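Local coordinates for glucoamylase (Thermoanaerobacterium thermosaccharolyticum, PDB 1LF6), which hydrolyses terminal alpha-1,4-linked glucose residues from the non-reducing ends of glucan chains and releases beta-D-glucose, at residues Val532-Leu537 with Ser561-Asp566; Pro571-Tyr576 with Leu601-Arg606; Lys595-Pro600 with Gln637-Thr642. All coordinates share one frame; numbering follows the deposited sequence.

How the contacts relate
All three lie in the glycosyl hydrolase family 15 region, built as an (alpha/alpha) barrel. Contact 1 closes before contact 2 opens, while the segments of contacts 2 and 3 alternate along the chain. Centres of contacts 1 and 2 lie about 7 Å apart, of 2 and 3 about 10 Å, of 1 and 3 about 13 Å. Contacts 1 and 2 share the two-stranded antiparallel sheet of strands 564-567 and 570-573. Segment 595-600 of contact 3 leads into helix 600-612, whose first turns form one side of contact 2. Val565 of contact 1 touches Leu598 and Glu640 of contact 3. The three form one connected patch of packing and hydrogen bonds near the probable catalytic Glu435 and Glu438.

Contact 1 of 3, residues Val532-Leu537 with Ser561-Asp566; sequences VDPSFL and STIKVD
Close to the active site of the catalytic barrel, Val532 and Pro534 pack against Ile563, the residue that follows helix 550-562. Ile563 CD1 does most of the touching. It lies 3.5 Å from Pro534 CD, a tight approach for two carbons. The same CD1 is 4.2 Å from Val532 CG2 and 3.9 Å from Val532 O, so one methyl meets both side chain and backbone. Ile563 chi2 is anti (177°), which extends CD1 away from its own backbone and into the loop. No hydrogen bond joins the two segments.

The loop is shaped by an Asx turn. Asp533 OD1 accepts from Ser535 N at 2.7 Å and from Ser535 OG at 2.6 Å. Both donors come from the same face of the carboxylate plane. Asp533 OD2 is hydrogen-bonded to Trp437 NE1. The Asp533 side chain lies about 5 Å from that of Glu435, the probable proton acceptor. The turn starts the short 3-10 segment 534-536.

Thr562 adds a smaller touch from the helix end. Its OG1 comes within 3.5 Å of Val532 CG2. That hydroxyl is hydrogen-bonded to the carbonyl O of Val558, one turn back in the helix.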
loop_
_atom_site.group_PDB
_atom_site.type_symbol
_atom_site.label_atom_id
_atom_site.label_comp_id
_atom_site.label_asym_id
_atom_site.label_seq_id
_atom_site.Cartn_x
_atom_site.Cartn_y
_atom_site.Cartn_z
ATOM N N VAL A 532 10.691 3.595 24.652
ATOM C CA VAL A 532 11.716 2.995 23.801
ATOM C C VAL A 532 11.084 2.681 22.446
ATOM O O VAL A 532 9.866 2.525 22.342
ATOM C CB VAL A 532 12.342 1.715 24.430
ATOM C CG1 VAL A 532 13.125 2.099 25.673
ATOM C CG2 VAL A 532 11.272 0.679 24.752
ATOM N N ASP A 533 11.917 2.596 21.414
ATOM C CA ASP A 533 11.455 2.388 20.043
ATOM C C ASP A 533 12.495 1.547 19.288
ATOM O O ASP A 533 13.677 1.885 19.271
ATOM C CB ASP A 533 11.308 3.778 19.407
ATOM C CG ASP A 533 10.736 3.745 18.004
ATOM O OD1 ASP A 533 11.080 2.830 17.228
ATOM O OD2 ASP A 533 9.955 4.667 17.673
ATOM N N PRO A 534 12.071 0.441 18.652
ATOM C CA PRO A 534 13.023 -0.403 17.919
ATOM C C PRO A 534 13.733 0.302 16.765
ATOM O O PRO A 534 14.695 -0.228 16.209
ATOM C CB PRO A 534 12.164 -1.572 17.451
ATOM C CG PRO A 534 10.810 -0.988 17.362
ATOM C CD PRO A 534 10.714 -0.125 18.583
ATOM N N SER A 535 13.261 1.498 16.421
ATOM C CA SER A 535 13.851 2.280 15.341
ATOM C C SER A 535 15.317 2.607 15.600
ATOM O O SER A 535 16.043 2.978 14.677
ATOM C CB SER A 535 13.075 3.590 15.145
ATOM O OG SER A 535 11.733 3.337 14.765
ATOM N N PHE A 536 15.752 2.499 16.852
ATOM C CA PHE A 536 17.141 2.798 17.167
ATOM C C PHE A 536 18.052 1.859 16.386
ATOM O O PHE A 536 19.218 2.172 16.163
ATOM C CB PHE A 536 17.419 2.651 18.667
ATOM C CG PHE A 536 17.596 1.230 19.116
ATOM C CD1 PHE A 536 16.497 0.391 19.271
ATOM C CD2 PHE A 536 18.869 0.723 19.367
ATOM C CE1 PHE A 536 16.660 -0.932 19.668
ATOM C CE2 PHE A 536 19.043 -0.599 19.763
ATOM C CZ PHE A 536 17.936 -1.432 19.915
ATOM N N LEU A 537 17.520 0.713 15.969
ATOM C CA LEU A 537 18.322 -0.242 15.210
ATOM C C LEU A 537 18.768 0.348 13.878
ATOM O O LEU A 537 19.585 -0.247 13.169
ATOM C CB LEU A 537 17.554 -1.552 14.975
ATOM C CG LEU A 537 17.364 -2.454 16.202
ATOM C CD1 LEU A 537 16.533 -3.674 15.814
ATOM C CD2 LEU A 537 18.731 -2.872 16.762
ATOM N N SER A 561 12.009 -6.648 26.419
ATOM C CA SER A 561 11.311 -6.849 27.686
ATOM C C SER A 561 10.019 -6.045 27.746
ATOM O O SER A 561 9.127 -6.356 28.523
ATOM C CB SER A 561 12.198 -6.427 28.862
ATOM O OG SER A 561 13.377 -7.202 28.900
ATOM N N THR A 562 9.907 -5.018 26.911
ATOM C CA THR A 562 8.723 -4.172 26.959
ATOM C C THR A 562 7.803 -4.165 25.742
ATOM O O THR A 562 6.589 -4.044 25.891
ATOM C CB THR A 562 9.128 -2.707 27.253
ATOM O OG1 THR A 562 9.874 -2.186 26.148
ATOM C CG2 THR A 562 10.001 -2.639 28.492
ATOM N N ILE A 563 8.360 -4.293 24.542
ATOM C CA ILE A 563 7.517 -4.233 23.357
ATOM C C ILE A 563 7.710 -5.341 22.333
ATOM O O ILE A 563 7.443 -5.155 21.141
ATOM C CB ILE A 563 7.661 -2.859 22.656
ATOM C CG1 ILE A 563 9.130 -2.589 22.330
ATOM C CG2 ILE A 563 7.114 -1.751 23.569
ATOM C CD1 ILE A 563 9.368 -1.288 21.578
ATOM N N LYS A 564 8.185 -6.489 22.796
ATOM C CA LYS A 564 8.353 -7.642 21.924
ATOM C C LYS A 564 7.223 -8.610 22.252
ATOM O O LYS A 564 6.846 -8.763 23.414
ATOM C CB LYS A 564 9.695 -8.336 22.168
ATOM C CG LYS A 564 9.860 -9.612 21.345
ATOM C CD LYS A 564 11.128 -10.377 21.679
ATOM C CE LYS A 564 11.206 -11.644 20.827
ATOM N NZ LYS A 564 12.370 -12.504 21.162
ATOM N N VAL A 565 6.659 -9.234 21.228
ATOM C CA VAL A 565 5.594 -10.212 21.434
ATOM C C VAL A 565 5.821 -11.410 20.518
ATOM O O VAL A 565 6.004 -11.249 19.310
ATOM C CB VAL A 565 4.188 -9.637 21.124
ATOM C CG1 VAL A 565 3.143 -10.751 21.214
ATOM C CG2 VAL A 565 3.843 -8.516 22.104
ATOM N N ASP A 566 5.835 -12.605 21.098
ATOM C CA ASP A 566 5.994 -13.832 20.324
ATOM C C ASP A 566 4.604 -14.317 19.921
ATOM O O ASP A 566 3.903 -14.935 20.722
ATOM C CB ASP A 566 6.672 -14.928 21.157
ATOM C CG ASP A 566 8.177 -14.790 21.198
ATOM O OD1 ASP A 566 8.803 -14.826 20.116
ATOM O OD2 ASP A 566 8.733 -14.652 22.311
#

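Contact 2 of 3, residues Pro571-Tyr576 with Leu601-Arg606; sequences PSWYRY and LLTGER
Thr603 and Trp573 join helix 600-612 of the (alpha/alpha) barrel to strand 570-573, the second strand of a beta hairpin. The short strand and helix segments run at 107° to each other. The Thr603 hydroxyl is used twice. OG1 donates to Pro571 O at 2.7 Å, in the carbonyl plane and on a lone pair. It also accepts from Ser572 OG at 3.0 Å. The strand thus gives this buried hydroxyl both an acceptor and a donor.

Trp573 lays its indole against the helix. Arg606 CB stands over the face of the six-membered ring, 4.2 Å from its centroid, in a CH-pi contact. Arg606 CG is anti to the backbone N (chi1 167°), and this brings CG within 3.6 Å of Trp573 CH2. The guanidinium follows the ring at a tilt of 30°, with Trp573 CZ2 over one of its faces, toward the rim.

The polar ends of both side chains share one acceptor outside the two segments. Asp560 OD1 takes the hydrogen bond from Trp573 NE1 and forms a salt bridge with Arg606 NH1. An alanine at Trp573 would probably open a gap beside Arg606 CB and CG, uncover one guanidinium face and leave Asp560 without the indole donor. Tyr620, from helix 618-627, also packs on Trp573 and Arg606.

Further along, Arg575 lies near the catalytic centre, its side chain about 6 Å from those of the probable catalytic residues Glu435 and Glu438. Leu602 packs on segment 571-576, with CB 4.3 Å from Trp573 CB. Leu602 CD1 touches two backbone carbonyls, at 3.7 Å from Trp573 O and 3.5 Å from Tyr574 O.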
loop_
_atom_site.group_PDB
_atom_site.type_symbol
_atom_site.label_atom_id
_atom_site.label_comp_id
_atom_site.label_asym_id
_atom_site.label_seq_id
_atom_site.Cartn_x
_atom_site.Cartn_y
_atom_site.Cartn_z
ATOM N N PRO A 571 7.922 -13.833 16.125
ATOM C CA PRO A 571 8.038 -12.596 16.887
ATOM C C PRO A 571 7.841 -11.319 16.086
ATOM O O PRO A 571 8.134 -11.261 14.887
ATOM C CB PRO A 571 9.444 -12.686 17.440
ATOM C CG PRO A 571 10.186 -13.250 16.252
ATOM C CD PRO A 571 9.256 -14.363 15.780
ATOM N N SER A 572 7.320 -10.301 16.763
ATOM C CA SER A 572 7.148 -8.981 16.167
ATOM C C SER A 572 7.225 -7.965 17.304
ATOM O O SER A 572 7.208 -8.338 18.477
ATOM C CB SER A 572 5.821 -8.856 15.420
ATOM O OG SER A 572 5.875 -7.741 14.533
ATOM N N TRP A 573 7.319 -6.690 16.957
ATOM C CA TRP A 573 7.438 -5.633 17.947
ATOM C C TRP A 573 6.473 -4.480 17.695
ATOM O O TRP A 573 6.016 -4.287 16.568
ATOM C CB TRP A 573 8.861 -5.063 17.923
ATOM C CG TRP A 573 9.918 -5.991 18.420
ATOM C CD1 TRP A 573 10.562 -5.919 19.618
ATOM C CD2 TRP A 573 10.432 -7.160 17.757
ATOM N NE1 TRP A 573 11.442 -6.965 19.751
ATOM C CE2 TRP A 573 11.382 -7.744 18.625
ATOM C CE3 TRP A 573 10.178 -7.772 16.517
ATOM C CZ2 TRP A 573 12.083 -8.912 18.296
ATOM C CZ3 TRP A 573 10.873 -8.933 16.190
ATOM C CH2 TRP A 573 11.815 -9.489 17.078
ATOM N N TYR A 574 6.160 -3.724 18.751
ATOM C CA TYR A 574 5.319 -2.524 18.635
ATOM C C TYR A 574 6.321 -1.445 18.224
ATOM O O TYR A 574 7.528 -1.622 18.407
ATOM C CB TYR A 574 4.735 -2.111 19.990
ATOM C CG TYR A 574 3.725 -3.059 20.589
ATOM C CD1 TYR A 574 2.394 -3.031 20.187
ATOM C CD2 TYR A 574 4.100 -3.974 21.577
ATOM C CE1 TYR A 574 1.455 -3.886 20.754
ATOM C CE2 TYR A 574 3.169 -4.838 22.150
ATOM C CZ TYR A 574 1.849 -4.786 21.734
ATOM O OH TYR A 574 0.921 -5.627 22.305
ATOM N N ARG A 575 5.830 -0.328 17.700
ATOM C CA ARG A 575 6.704 0.777 17.295
ATOM C C ARG A 575 7.348 1.426 18.523
ATOM O O ARG A 575 8.464 1.933 18.450
ATOM C CB ARG A 575 5.906 1.845 16.549
ATOM C CG ARG A 575 5.062 1.326 15.408
ATOM C CD ARG A 575 3.900 2.289 15.166
ATOM N NE ARG A 575 4.213 3.366 14.255
ATOM C CZ ARG A 575 3.541 4.513 14.192
ATOM N NH1 ARG A 575 3.897 5.439 13.315
ATOM N NH2 ARG A 575 2.540 4.750 15.024
ATOM N N TYR A 576 6.620 1.427 19.639
ATOM C CA TYR A 576 7.093 1.999 20.909
ATOM C C TYR A 576 6.005 1.801 21.959
ATOM O O TYR A 576 4.852 1.558 21.610
ATOM C CB TYR A 576 7.410 3.494 20.752
ATOM C CG TYR A 576 6.260 4.329 20.226
ATOM C CD1 TYR A 576 5.248 4.785 21.078
ATOM C CD2 TYR A 576 6.168 4.646 18.870
ATOM C CE1 TYR A 576 4.178 5.531 20.593
ATOM C CE2 TYR A 576 5.096 5.394 18.375
ATOM C CZ TYR A 576 4.108 5.831 19.243
ATOM O OH TYR A 576 3.047 6.557 18.753
ATOM N N LEU A 601 6.878 -5.215 9.712
ATOM C CA LEU A 601 7.985 -4.395 9.214
ATOM C C LEU A 601 9.123 -4.439 10.233
ATOM O O LEU A 601 10.284 -4.580 9.868
ATOM C CB LEU A 601 7.535 -2.940 9.027
ATOM C CG LEU A 601 8.622 -1.871 8.834
ATOM C CD1 LEU A 601 9.425 -2.148 7.570
ATOM C CD2 LEU A 601 7.972 -0.495 8.760
ATOM N N LEU A 602 8.780 -4.316 11.513
ATOM C CA LEU A 602 9.779 -4.330 12.568
ATOM C C LEU A 602 10.379 -5.715 12.791
ATOM O O LEU A 602 11.463 -5.844 13.359
ATOM C CB LEU A 602 9.184 -3.769 13.860
ATOM C CG LEU A 602 8.745 -2.312 13.662
ATOM C CD1 LEU A 602 8.172 -1.752 14.959
ATOM C CD2 LEU A 602 9.946 -1.488 13.183
ATOM N N THR A 603 9.673 -6.752 12.352
ATOM C CA THR A 603 10.189 -8.114 12.465
ATOM C C THR A 603 11.317 -8.199 11.440
ATOM O O THR A 603 12.375 -8.765 11.702
ATOM C CB THR A 603 9.111 -9.159 12.114
ATOM O OG1 THR A 603 8.098 -9.155 13.126
ATOM C CG2 THR A 603 9.734 -10.556 12.022
ATOM N N GLY A 604 11.067 -7.625 10.267
ATOM C CA GLY A 604 12.060 -7.617 9.211
ATOM C C GLY A 604 13.274 -6.795 9.605
ATOM O O GLY A 604 14.411 -7.210 9.373
ATOM N N GLU A 605 13.044 -5.628 10.205
ATOM C CA GLU A 605 14.162 -4.783 10.616
ATOM C C GLU A 605 15.022 -5.465 11.678
ATOM O O GLU A 605 16.242 -5.307 11.669
ATOM C CB GLU A 605 13.669 -3.418 11.118
ATOM C CG GLU A 605 13.205 -2.488 9.994
ATOM C CD GLU A 605 13.099 -1.032 10.419
ATOM O OE1 GLU A 605 12.658 -0.206 9.598
ATOM O OE2 GLU A 605 13.462 -0.706 11.570
ATOM N N ARG A 606 14.398 -6.222 12.583
ATOM C CA ARG A 606 15.162 -6.930 13.608
ATOM C C ARG A 606 16.001 -8.014 12.940
ATOM O O ARG A 606 17.142 -8.268 13.332
ATOM C CB ARG A 606 14.244 -7.586 14.649
ATOM C CG ARG A 606 14.973 -8.587 15.541
ATOM C CD ARG A 606 16.072 -7.930 16.402
ATOM N NE ARG A 606 15.492 -7.311 17.584
ATOM C CZ ARG A 606 15.678 -7.739 18.827
ATOM N NH1 ARG A 606 15.094 -7.104 19.829
ATOM N NH2 ARG A 606 16.463 -8.775 19.081
#

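Contact 3 of 3, residues Lys595-Pro600 with Gln637-Thr642; sequences KGRLWP and QVWEDT
The guanidinium of Arg597 has Trp639 CZ3 over the centre of one face, 3.5 Å from Arg597 CZ, and Lys595 CD over the opposite face, toward the rim. The indole is inclined to the guanidinium, and CZ3 alone sits over its centre. A single antiparallel bridge, Leu598 with Val638, joins loop 595-600 to loop 637-642 of the barrel. The Trp599 ring, at the N-cap position of helix 600-612, has Gln637 CG over one face, toward the rim, and Arg597 O at its edge, in plane. CG is 3.7 Å from the centroid of the five-membered ring, and the amide is only 13° from the ring plane. OE1 accepts from Arg597 N at 2.9 Å, and NE2 is hydrogen-bonded to Tyr581 O. Trp325, which probably binds substrate, is close to the Gln637 side chain.

Glu640 lies at the guanidinium edge, its carboxylate turned 88° to it. In this salt bridge OE2 uses its syn lone pair toward Arg597 NH1 at 3.2 Å. The bond from NH1 to OE1 is weak. Arg597 bends at chi2 (-67°), which sets CD 3.6 Å from Glu640 OE2. Outside the segments, Glu583 O accepts from Arg597 NH2, and Tyr574 OH is hydrogen-bonded to Glu640 OE1.

In the bridge, Val638 N gives to Leu598 O at 2.8 Å, and Leu598 N to Val638 O at 3.2 Å. Gln637 CA also makes a CA-H...O contact with Leu598 O, at 3.0 Å.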
loop_
_atom_site.group_PDB
_atom_site.type_symbol
_atom_site.label_atom_id
_atom_site.label_comp_id
_atom_site.label_asym_id
_atom_site.label_seq_id
_atom_site.Cartn_x
_atom_site.Cartn_y
_atom_site.Cartn_z
ATOM N N LYS A 595 -5.222 1.419 19.854
ATOM C CA LYS A 595 -4.035 0.746 20.366
ATOM C C LYS A 595 -3.161 0.220 19.224
ATOM O O LYS A 595 -3.597 -0.610 18.429
ATOM C CB LYS A 595 -4.474 -0.403 21.271
ATOM C CG LYS A 595 -3.413 -0.999 22.167
ATOM C CD LYS A 595 -4.074 -2.086 23.007
ATOM C CE LYS A 595 -3.199 -2.601 24.124
ATOM N NZ LYS A 595 -3.950 -3.613 24.939
ATOM N N GLY A 596 -1.932 0.724 19.149
ATOM C CA GLY A 596 -1.006 0.302 18.111
ATOM C C GLY A 596 -0.705 -1.182 18.224
ATOM O O GLY A 596 -0.530 -1.701 19.321
ATOM N N ARG A 597 -0.638 -1.874 17.094
ATOM C CA ARG A 597 -0.376 -3.303 17.135
ATOM C C ARG A 597 1.025 -3.652 16.636
ATOM O O ARG A 597 1.888 -2.779 16.535
ATOM C CB ARG A 597 -1.465 -4.037 16.346
ATOM C CG ARG A 597 -2.885 -3.675 16.809
ATOM C CD ARG A 597 -3.199 -4.164 18.240
ATOM N NE ARG A 597 -4.482 -3.664 18.741
ATOM C CZ ARG A 597 -5.101 -4.120 19.830
ATOM N NH1 ARG A 597 -4.566 -5.097 20.546
ATOM N NH2 ARG A 597 -6.256 -3.591 20.213
ATOM N N LEU A 598 1.250 -4.928 16.347
ATOM C CA LEU A 598 2.551 -5.416 15.891
ATOM C C LEU A 598 2.818 -5.148 14.415
ATOM O O LEU A 598 1.941 -5.323 13.579
ATOM C CB LEU A 598 2.660 -6.916 16.171
ATOM C CG LEU A 598 3.107 -7.393 17.562
ATOM C CD1 LEU A 598 2.799 -6.369 18.632
ATOM C CD2 LEU A 598 2.430 -8.725 17.861
ATOM N N TRP A 599 4.045 -4.742 14.106
ATOM C CA TRP A 599 4.420 -4.441 12.733
ATOM C C TRP A 599 5.371 -5.463 12.130
ATOM O O TRP A 599 6.533 -5.555 12.527
ATOM C CB TRP A 599 5.074 -3.056 12.652
ATOM C CG TRP A 599 4.125 -1.906 12.866
ATOM C CD1 TRP A 599 3.233 -1.752 13.890
ATOM C CD2 TRP A 599 4.010 -0.734 12.054
ATOM N NE1 TRP A 599 2.571 -0.556 13.766
ATOM C CE2 TRP A 599 3.028 0.091 12.648
ATOM C CE3 TRP A 599 4.641 -0.299 10.881
ATOM C CZ2 TRP A 599 2.660 1.330 12.107
ATOM C CZ3 TRP A 599 4.277 0.934 10.343
ATOM C CH2 TRP A 599 3.292 1.734 10.960
ATOM N N PRO A 600 4.891 -6.261 11.165
ATOM C CA PRO A 600 5.829 -7.229 10.590
ATOM C C PRO A 600 7.056 -6.493 10.039
ATOM O O PRO A 600 8.138 -7.065 9.919
ATOM C CB PRO A 600 4.999 -7.937 9.507
ATOM C CG PRO A 600 3.731 -7.116 9.381
ATOM C CD PRO A 600 3.510 -6.542 10.745
ATOM N N GLN A 637 0.133 -3.861 10.078
ATOM C CA GLN A 637 0.025 -4.389 11.435
ATOM C C GLN A 637 -0.709 -5.723 11.544
ATOM O O GLN A 637 -1.580 -6.025 10.729
ATOM C CB GLN A 637 -0.713 -3.374 12.318
ATOM C CG GLN A 637 -0.082 -1.997 12.370
ATOM C CD GLN A 637 -0.881 -1.032 13.222
ATOM O OE1 GLN A 637 -1.270 -1.354 14.345
ATOM N NE2 GLN A 637 -1.125 0.158 12.694
ATOM N N VAL A 638 -0.357 -6.501 12.572
ATOM C CA VAL A 638 -0.987 -7.790 12.855
ATOM C C VAL A 638 -1.325 -7.871 14.349
ATOM O O VAL A 638 -0.695 -7.202 15.173
ATOM C CB VAL A 638 -0.062 -8.995 12.502
ATOM C CG1 VAL A 638 0.255 -8.994 11.009
ATOM C CG2 VAL A 638 1.210 -8.940 13.334
ATOM N N TRP A 639 -2.320 -8.691 14.691
ATOM C CA TRP A 639 -2.749 -8.863 16.082
ATOM C C TRP A 639 -1.740 -9.652 16.908
ATOM O O TRP A 639 -1.050 -10.533 16.387
ATOM C CB TRP A 639 -4.099 -9.585 16.137
ATOM C CG TRP A 639 -5.230 -8.823 15.533
ATOM C CD1 TRP A 639 -5.753 -8.978 14.283
ATOM C CD2 TRP A 639 -6.009 -7.809 16.173
ATOM N NE1 TRP A 639 -6.817 -8.128 14.106
ATOM C CE2 TRP A 639 -6.996 -7.399 15.252
ATOM C CE3 TRP A 639 -5.969 -7.207 17.437
ATOM C CZ2 TRP A 639 -7.939 -6.414 15.555
ATOM C CZ3 TRP A 639 -6.911 -6.223 17.735
ATOM C CH2 TRP A 639 -7.881 -5.839 16.795
ATOM N N GLU A 640 -1.667 -9.352 18.202
ATOM C CA GLU A 640 -0.736 -10.040 19.093
ATOM C C GLU A 640 -1.118 -11.489 19.374
ATOM O O GLU A 640 -0.247 -12.348 19.490
ATOM C CB GLU A 640 -0.633 -9.341 20.454
ATOM C CG GLU A 640 -0.251 -7.883 20.443
ATOM C CD GLU A 640 -1.453 -6.972 20.377
ATOM O OE1 GLU A 640 -1.368 -5.857 20.935
ATOM O OE2 GLU A 640 -2.474 -7.362 19.768
ATOM N N ASP A 641 -2.414 -11.761 19.486
ATOM C CA ASP A 641 -2.865 -13.111 19.811
ATOM C C ASP A 641 -2.823 -14.131 18.675
ATOM O O ASP A 641 -2.505 -15.295 18.899
ATOM C CB ASP A 641 -4.283 -13.056 20.414
ATOM C CG ASP A 641 -5.323 -12.554 19.432
ATOM O OD1 ASP A 641 -4.951 -11.851 18.473
ATOM O OD2 ASP A 641 -6.517 -12.854 19.631
ATOM N N THR A 642 -3.130 -13.705 17.457
ATOM C CA THR A 642 -3.145 -14.635 16.328
ATOM C C THR A 642 -2.092 -14.362 15.262
ATOM O O THR A 642 -1.825 -15.211 14.418
ATOM C CB THR A 642 -4.497 -14.609 15.619
ATOM O OG1 THR A 642 -4.675 -13.319 15.022
ATOM C CG2 THR A 642 -5.630 -14.884 16.606
#